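Local coordinates for protein putative modulator of DNA gyrase (Bacteroides thetaiotaomicron, PDB 1VPB) that is a putative modulator of DNA gyrase of the PmbA/TldD family and probably acts as a metallopeptidase, at residues A[386-395]-A[407-416]; A[70-78]-A[101-112]. All coordinates share one frame; numbering follows the deposited sequence.

Contact 1. Residues A[386-395]-A[407-416]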
# COMPACT_ATOMS: atom_id res chain seq x y z
N THR A 386 24.63 -5.45 -4.72
CA THR A 386 25.44 -6.04 -5.80
C THR A 386 25.01 -5.64 -7.23
O THR A 386 25.82 -5.67 -8.16
CB THR A 386 25.44 -7.58 -5.74
OG1 THR A 386 24.15 -8.12 -6.06
CG2 THR A 386 25.68 -8.09 -4.34
N GLY A 387 23.73 -5.35 -7.39
CA GLY A 387 23.13 -5.08 -8.70
C GLY A 387 22.72 -6.29 -9.52
O GLY A 387 22.25 -6.14 -10.63
N ASP A 388 22.90 -7.51 -8.99
CA ASP A 388 22.41 -8.68 -9.68
C ASP A 388 20.89 -8.63 -9.75
O ASP A 388 20.23 -8.15 -8.81
CB ASP A 388 22.86 -9.96 -8.97
CG ASP A 388 24.34 -10.23 -9.10
OD1 ASP A 388 25.03 -9.63 -9.95
OD2 ASP A 388 24.89 -11.09 -8.38
N PHE A 389 20.33 -9.10 -10.87
CA PHE A 389 18.88 -9.00 -11.08
C PHE A 389 18.31 -10.25 -11.73
O PHE A 389 19.03 -11.01 -12.40
CB PHE A 389 18.51 -7.74 -11.91
CG PHE A 389 18.87 -7.84 -13.36
CD1 PHE A 389 18.04 -8.50 -14.28
CD2 PHE A 389 20.07 -7.30 -13.82
CE1 PHE A 389 18.41 -8.63 -15.63
CE2 PHE A 389 20.44 -7.40 -15.15
CZ PHE A 389 19.64 -8.08 -16.06
N SER A 390 17.02 -10.45 -11.51
CA SER A 390 16.26 -11.48 -12.20
C SER A 390 14.83 -10.97 -12.29
O SER A 390 14.21 -10.67 -11.25
CB SER A 390 16.31 -12.80 -11.44
OG SER A 390 15.54 -13.80 -12.10
N TYR A 391 14.31 -10.82 -13.50
CA TYR A 391 12.94 -10.33 -13.63
C TYR A 391 12.16 -11.19 -14.57
O TYR A 391 12.68 -11.70 -15.55
CB TYR A 391 12.87 -8.90 -14.16
CG TYR A 391 13.64 -7.87 -13.40
CD1 TYR A 391 13.31 -7.54 -12.07
CD2 TYR A 391 14.63 -7.14 -14.03
CE1 TYR A 391 14.03 -6.56 -11.40
CE2 TYR A 391 15.32 -6.18 -13.37
CZ TYR A 391 15.03 -5.88 -12.07
OH TYR A 391 15.75 -4.90 -11.47
N GLY A 392 10.87 -11.32 -14.30
CA GLY A 392 10.02 -12.03 -15.23
C GLY A 392 9.66 -11.12 -16.38
O GLY A 392 9.37 -9.94 -16.17
N ILE A 393 9.64 -11.68 -17.58
CA ILE A 393 9.29 -10.93 -18.77
C ILE A 393 8.22 -11.63 -19.63
O ILE A 393 8.03 -12.84 -19.61
CB ILE A 393 10.55 -10.60 -19.62
CG1 ILE A 393 11.17 -11.88 -20.21
CG2 ILE A 393 11.56 -9.81 -18.78
CD1 ILE A 393 10.75 -12.15 -21.69
N GLU A 394 7.53 -10.79 -20.39
CA GLU A 394 6.73 -11.21 -21.49
C GLU A 394 6.93 -10.26 -22.68
O GLU A 394 7.41 -9.12 -22.51
CB GLU A 394 5.27 -11.24 -21.05
CG GLU A 394 4.63 -9.89 -20.77
CD GLU A 394 3.14 -10.03 -20.50
OE1 GLU A 394 2.34 -10.15 -21.47
OE2 GLU A 394 2.78 -10.04 -19.32
N GLY A 395 6.53 -10.70 -23.86
CA GLY A 395 6.71 -9.92 -25.06
C GLY A 395 6.66 -10.76 -26.33
O GLY A 395 5.75 -11.57 -26.54
N VAL A 407 5.83 -14.29 -26.22
CA VAL A 407 6.68 -14.86 -25.20
C VAL A 407 6.18 -14.55 -23.79
O VAL A 407 5.76 -13.44 -23.49
CB VAL A 407 8.14 -14.31 -25.31
CG1 VAL A 407 9.00 -14.78 -24.15
CG2 VAL A 407 8.75 -14.76 -26.61
N SER A 408 6.27 -15.57 -22.94
CA SER A 408 6.12 -15.41 -21.50
C SER A 408 6.83 -16.56 -20.80
O SER A 408 7.50 -17.37 -21.44
CB SER A 408 4.64 -15.38 -21.12
OG SER A 408 4.07 -16.67 -21.32
N GLU A 409 6.71 -16.59 -19.48
CA GLU A 409 7.36 -17.58 -18.62
C GLU A 409 8.86 -17.66 -18.80
O GLU A 409 9.44 -18.73 -18.74
CB GLU A 409 6.69 -18.94 -18.79
CG GLU A 409 5.22 -18.86 -18.43
CD GLU A 409 4.57 -20.22 -18.36
OE1 GLU A 409 5.07 -21.16 -19.01
OE2 GLU A 409 3.56 -20.34 -17.66
N MET A 410 9.49 -16.49 -18.99
CA MET A 410 10.96 -16.41 -19.05
C MET A 410 11.45 -15.42 -18.02
O MET A 410 10.73 -14.49 -17.63
CB MET A 410 11.44 -15.98 -20.44
CG MET A 410 10.99 -16.86 -21.60
SD MET A 410 11.82 -18.39 -21.68
CE MET A 410 13.47 -17.87 -22.18
N ASN A 411 12.69 -15.59 -17.61
CA ASN A 411 13.34 -14.61 -16.76
C ASN A 411 14.52 -14.00 -17.48
O ASN A 411 15.27 -14.71 -18.18
CB ASN A 411 13.84 -15.27 -15.49
CG ASN A 411 12.70 -15.65 -14.56
OD1 ASN A 411 11.77 -14.87 -14.35
ND2 ASN A 411 12.79 -16.83 -13.98
N VAL A 412 14.69 -12.71 -17.26
CA VAL A 412 15.89 -12.01 -17.68
C VAL A 412 16.77 -11.83 -16.43
O VAL A 412 16.28 -11.41 -15.37
CB VAL A 412 15.53 -10.65 -18.38
CG1 VAL A 412 15.03 -9.59 -17.40
CG2 VAL A 412 16.72 -10.13 -19.17
N THR A 413 18.06 -12.17 -16.55
CA THR A 413 18.96 -12.13 -15.41
C THR A 413 20.26 -11.51 -15.84
O THR A 413 20.55 -11.44 -17.02
CB THR A 413 19.29 -13.54 -14.88
OG1 THR A 413 19.97 -14.32 -15.89
CG2 THR A 413 18.03 -14.32 -14.54
N GLY A 414 21.04 -11.08 -14.85
CA GLY A 414 22.34 -10.48 -15.11
C GLY A 414 22.70 -9.55 -13.99
O GLY A 414 22.20 -9.70 -12.87
N ASN A 415 23.57 -8.58 -14.28
CA ASN A 415 23.95 -7.57 -13.32
C ASN A 415 23.66 -6.24 -13.98
O ASN A 415 23.90 -6.07 -15.18
CB ASN A 415 25.43 -7.68 -12.93
CG ASN A 415 25.84 -6.61 -11.94
OD1 ASN A 415 26.19 -5.48 -12.30
ND2 ASN A 415 25.76 -6.96 -10.65
N LEU A 416 23.10 -5.32 -13.22
CA LEU A 416 22.59 -4.06 -13.78
C LEU A 416 23.70 -3.21 -14.40
O LEU A 416 23.48 -2.52 -15.40
CB LEU A 416 21.84 -3.27 -12.73
CG LEU A 416 20.46 -3.86 -12.38
CD1 LEU A 416 19.95 -3.18 -11.11
CD2 LEU A 416 19.44 -3.63 -13.55
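Two acceptors of the facing segment, one in its strand and one in the loop before it, grip N415 ND2. N415 ND2 gives one N-H almost straight (177°) to D388 OD1 at 2.9 Å, on its anti side, tilted out of the carboxylate plane, and the other to T386 O at 2.8 Å, from above the carbonyl plane. N415 OD1 caps I417 N at the start of helix 416-421. Antiparallel pairing then runs through F389, Y391 and I393 to a beta bulge between I393 and G395. F389 has CG wedged between its backbone N and carbonyl carbon (chi1 73°), which folds the ring back over the partner strand. G414 CA packs on its face, 4.0 Å from the centroid, while F389 CD2 meets L416 CD2 at 3.7 Å. Were F389 replaced by an alanine, G414 would probably lose its aromatic cover and a gap would open beside V412 and L416. The side chains of I393 and V412 cross at about a right angle, I393 CG2 3.7 Å from V412 CG1. I393 packs on F448 and V412 on V446 of strand 446-450; Y391 (cation-pi with R258) and L416 pack on helix 256-265; strand 370-378 pairs with the other edge of strand 388-399.

Contact 2. Residues A[70-78]-A[101-112]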
# COMPACT_ATOMS: atom_id res chain seq x y z
N SER A 70 8.45 19.57 10.96
CA SER A 70 9.66 18.86 11.34
C SER A 70 10.18 19.71 12.50
O SER A 70 10.32 20.92 12.38
CB SER A 70 10.72 18.85 10.28
OG SER A 70 10.27 18.13 9.12
N LEU A 71 10.40 19.05 13.63
CA LEU A 71 10.77 19.71 14.87
C LEU A 71 12.20 19.38 15.31
O LEU A 71 12.59 18.25 15.41
CB LEU A 71 9.79 19.28 15.99
CG LEU A 71 8.29 19.34 15.70
CD1 LEU A 71 7.57 18.73 16.88
CD2 LEU A 71 7.86 20.75 15.50
N TYR A 72 13.06 20.43 15.44
CA TYR A 72 14.46 20.30 15.85
C TYR A 72 14.54 20.83 17.30
O TYR A 72 14.36 22.03 17.55
CB TYR A 72 15.36 21.14 14.94
CG TYR A 72 15.40 20.63 13.51
CD1 TYR A 72 14.33 20.88 12.67
CD2 TYR A 72 16.50 19.93 13.02
CE1 TYR A 72 14.35 20.41 11.32
CE2 TYR A 72 16.54 19.46 11.73
CZ TYR A 72 15.45 19.71 10.88
OH TYR A 72 15.53 19.23 9.56
N VAL A 73 14.64 19.90 18.21
CA VAL A 73 14.42 20.17 19.64
C VAL A 73 15.59 19.60 20.41
O VAL A 73 15.77 18.36 20.64
CB VAL A 73 13.12 19.51 20.19
CG1 VAL A 73 12.94 19.86 21.68
CG2 VAL A 73 11.90 19.88 19.36
N ASP A 74 16.47 20.49 20.84
CA ASP A 74 17.56 19.99 21.66
C ASP A 74 18.41 18.92 21.07
O ASP A 74 18.87 18.00 21.75
CB ASP A 74 17.07 19.65 23.09
CG ASP A 74 16.44 20.82 23.80
OD1 ASP A 74 16.35 22.01 23.30
OD2 ASP A 74 15.87 20.61 24.92
N GLY A 75 18.62 19.00 19.76
CA GLY A 75 19.43 18.03 19.09
C GLY A 75 18.65 16.84 18.53
O GLY A 75 19.17 16.07 17.75
N ARG A 76 17.41 16.70 18.97
CA ARG A 76 16.51 15.66 18.52
C ARG A 76 15.74 16.15 17.29
O ARG A 76 15.55 17.35 17.06
CB ARG A 76 15.55 15.25 19.62
CG ARG A 76 16.19 14.49 20.72
CD ARG A 76 17.00 15.34 21.71
NE ARG A 76 17.28 14.62 22.91
CZ ARG A 76 17.87 15.13 24.03
NH1 ARG A 76 18.23 16.39 24.04
NH2 ARG A 76 17.96 14.39 25.13
N TYR A 77 15.11 15.20 16.60
CA TYR A 77 14.35 15.50 15.37
C TYR A 77 13.10 14.63 15.32
O TYR A 77 13.20 13.41 15.45
CB TYR A 77 15.26 15.16 14.19
CG TYR A 77 14.58 15.26 12.83
CD1 TYR A 77 14.43 16.46 12.20
CD2 TYR A 77 14.06 14.11 12.24
CE1 TYR A 77 13.79 16.54 10.95
CE2 TYR A 77 13.43 14.18 10.98
CZ TYR A 77 13.30 15.38 10.38
OH TYR A 77 12.67 15.47 9.11
N GLY A 78 11.95 15.29 15.18
CA GLY A 78 10.62 14.67 15.24
C GLY A 78 9.74 15.18 14.14
O GLY A 78 9.85 16.30 13.71
N THR A 101 9.45 14.76 21.16
CA THR A 101 10.67 14.71 20.33
C THR A 101 11.89 14.77 21.23
O THR A 101 12.87 14.08 21.01
CB THR A 101 10.70 15.87 19.33
OG1 THR A 101 9.68 15.71 18.33
CG2 THR A 101 12.01 16.05 18.60
N ARG A 102 11.80 15.60 22.26
CA ARG A 102 12.96 15.73 23.16
C ARG A 102 13.37 14.44 23.87
O ARG A 102 14.49 14.30 24.40
CB ARG A 102 12.66 16.84 24.18
CG ARG A 102 13.90 17.33 24.91
CD ARG A 102 13.66 18.42 25.96
NE ARG A 102 13.25 19.71 25.38
CZ ARG A 102 12.01 20.18 25.36
NH1 ARG A 102 10.98 19.51 25.82
NH2 ARG A 102 11.80 21.34 24.82
N TYR A 103 12.43 13.50 24.01
CA TYR A 103 12.74 12.22 24.61
C TYR A 103 13.56 11.26 23.74
O TYR A 103 14.14 10.24 24.27
CB TYR A 103 11.48 11.51 25.07
CG TYR A 103 10.67 12.31 26.09
CD1 TYR A 103 11.21 12.68 27.32
CD2 TYR A 103 9.38 12.59 25.84
CE1 TYR A 103 10.42 13.40 28.25
CE2 TYR A 103 8.60 13.28 26.75
CZ TYR A 103 9.13 13.69 27.93
OH TYR A 103 8.26 14.36 28.82
N LEU A 104 13.64 11.56 22.47
CA LEU A 104 14.47 10.78 21.53
C LEU A 104 15.95 10.93 21.89
O LEU A 104 16.34 11.87 22.60
CB LEU A 104 14.27 11.27 20.11
CG LEU A 104 12.89 11.12 19.53
CD1 LEU A 104 12.80 11.75 18.18
CD2 LEU A 104 12.39 9.71 19.52
N ALA A 105 16.78 10.05 21.37
CA ALA A 105 18.22 10.31 21.37
C ALA A 105 18.53 11.37 20.41
O ALA A 105 17.96 11.44 19.33
CB ALA A 105 19.00 9.04 21.02
N LYS A 106 19.46 12.25 20.76
CA LYS A 106 19.80 13.29 19.83
C LYS A 106 20.48 12.74 18.57
O LYS A 106 21.12 11.69 18.58
CB LYS A 106 20.65 14.38 20.51
CG LYS A 106 21.98 13.99 20.87
CD LYS A 106 22.68 15.11 21.72
CE LYS A 106 24.16 14.72 21.77
NZ LYS A 106 24.97 15.66 22.58
N ASP A 107 20.23 13.45 17.48
CA ASP A 107 20.89 13.17 16.20
C ASP A 107 21.50 14.42 15.64
O ASP A 107 20.80 15.26 15.09
CB ASP A 107 19.88 12.62 15.24
CG ASP A 107 20.54 12.07 13.98
OD1 ASP A 107 21.67 12.48 13.67
OD2 ASP A 107 19.96 11.22 13.33
N GLU A 108 22.81 14.57 15.82
CA GLU A 108 23.44 15.85 15.53
C GLU A 108 23.61 16.10 14.05
O GLU A 108 23.98 17.22 13.62
CB GLU A 108 24.77 15.92 16.23
CG GLU A 108 24.60 16.06 17.74
CD GLU A 108 25.90 16.34 18.46
OE1 GLU A 108 26.48 17.42 18.28
OE2 GLU A 108 26.35 15.45 19.20
N ALA A 109 23.38 15.06 13.29
CA ALA A 109 23.41 15.22 11.81
C ALA A 109 22.12 15.81 11.25
O ALA A 109 22.11 16.21 10.06
CB ALA A 109 23.73 13.92 11.15
N ARG A 110 21.03 15.86 12.05
CA ARG A 110 19.77 16.47 11.63
C ARG A 110 19.93 17.96 11.82
O ARG A 110 19.73 18.53 12.90
CB ARG A 110 18.53 15.92 12.44
CG ARG A 110 18.17 14.51 12.12
CD ARG A 110 17.47 14.36 10.80
NE ARG A 110 17.09 13.00 10.59
CZ ARG A 110 16.69 12.51 9.42
NH1 ARG A 110 16.62 13.27 8.35
NH2 ARG A 110 16.38 11.24 9.34
N VAL A 111 20.32 18.62 10.72
CA VAL A 111 20.52 20.05 10.69
C VAL A 111 19.78 20.64 9.49
O VAL A 111 19.39 19.94 8.58
CB VAL A 111 22.02 20.42 10.60
CG1 VAL A 111 22.75 19.95 11.85
CG2 VAL A 111 22.61 19.88 9.33
N LEU A 112 19.55 21.94 9.55
CA LEU A 112 18.96 22.63 8.40
C LEU A 112 20.07 22.82 7.38
O LEU A 112 21.26 22.86 7.70
CB LEU A 112 18.38 23.98 8.82
CG LEU A 112 17.13 23.99 9.74
CD1 LEU A 112 16.52 25.37 9.87
CD2 LEU A 112 16.13 23.07 9.27
O HOH W 1 17.58 17.68 9.09
O HOH W 2 13.92 23.12 23.81
O HOH W 3 16.87 11.73 25.42
O HOH W 4 16.42 12.71 17.22
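R76 reaches across its own turn into the loop, where its NE gives a nearly straight bond (167°) to L104 O at 2.9 Å, the acceptor lying in the guanidinium plane. R102 O sits over a face of the same group. A bend at chi2 (77°) turns the chain so that CB and CG press on T101 O and L104. D74 and R102 form the salt bridge: R102 NE meets D74 OD2 at 2.8 Å from above the carboxylate plane, and V73 CG1 covers one face of that guanidinium. Within the turn, G75 O accepts from D107 N at 2.8 Å.

On the other flank, R110 lays its guanidinium almost flat on the Y77 ring, planes 15° apart and centres 4.5 Å apart, in an off-centre cation-pi stack, with CD over the face. Y72 meets R110 O at its edge, while L112 CD2 touches the ring off-centre.

The second shell sets these groups. The type I' turn from V73 to R76 presents D74 and G75, and waters join D74 OD1 to R102 NH2 and Y77 N to A105 O. Y335 bonds D107 OD2 through its OH and meets R110 in a cation-pi contact, and K38 bonds Y72 OH. D57 of the second subunit bonds A105 N.

Two arginines are thus matched differently: R102 is salt-bridged to both D74 (NE) and D99 (NH1), which probably balance its charge, whereas R76 gives NE to L104 O, NH1 to D74 O of its own turn and NH2 to a water that also bonds L104 O, gripping the loop through that backbone carbonyl.

Contact 2 comes first along the chain and closes before contact 1 opens. Their centres lie about 43 Å apart and their nearest atoms about 23 Å, so neither touches the other, and they share no sheet. Contact 2 sits at the hairpin end of strands 58-73 and 76-82, at one margin of the six-stranded antiparallel sheet, and holds down the loop that follows helix 87-101. Contact 1 belongs to the hairpin of strands 388-399 and 402-413 in a separate mixed sheet, within the C-terminal family region. Contact 2 also borders the second subunit, whereas no other chain reaches contact 1; one therefore lies beside the dimer interface, the other within a single chain.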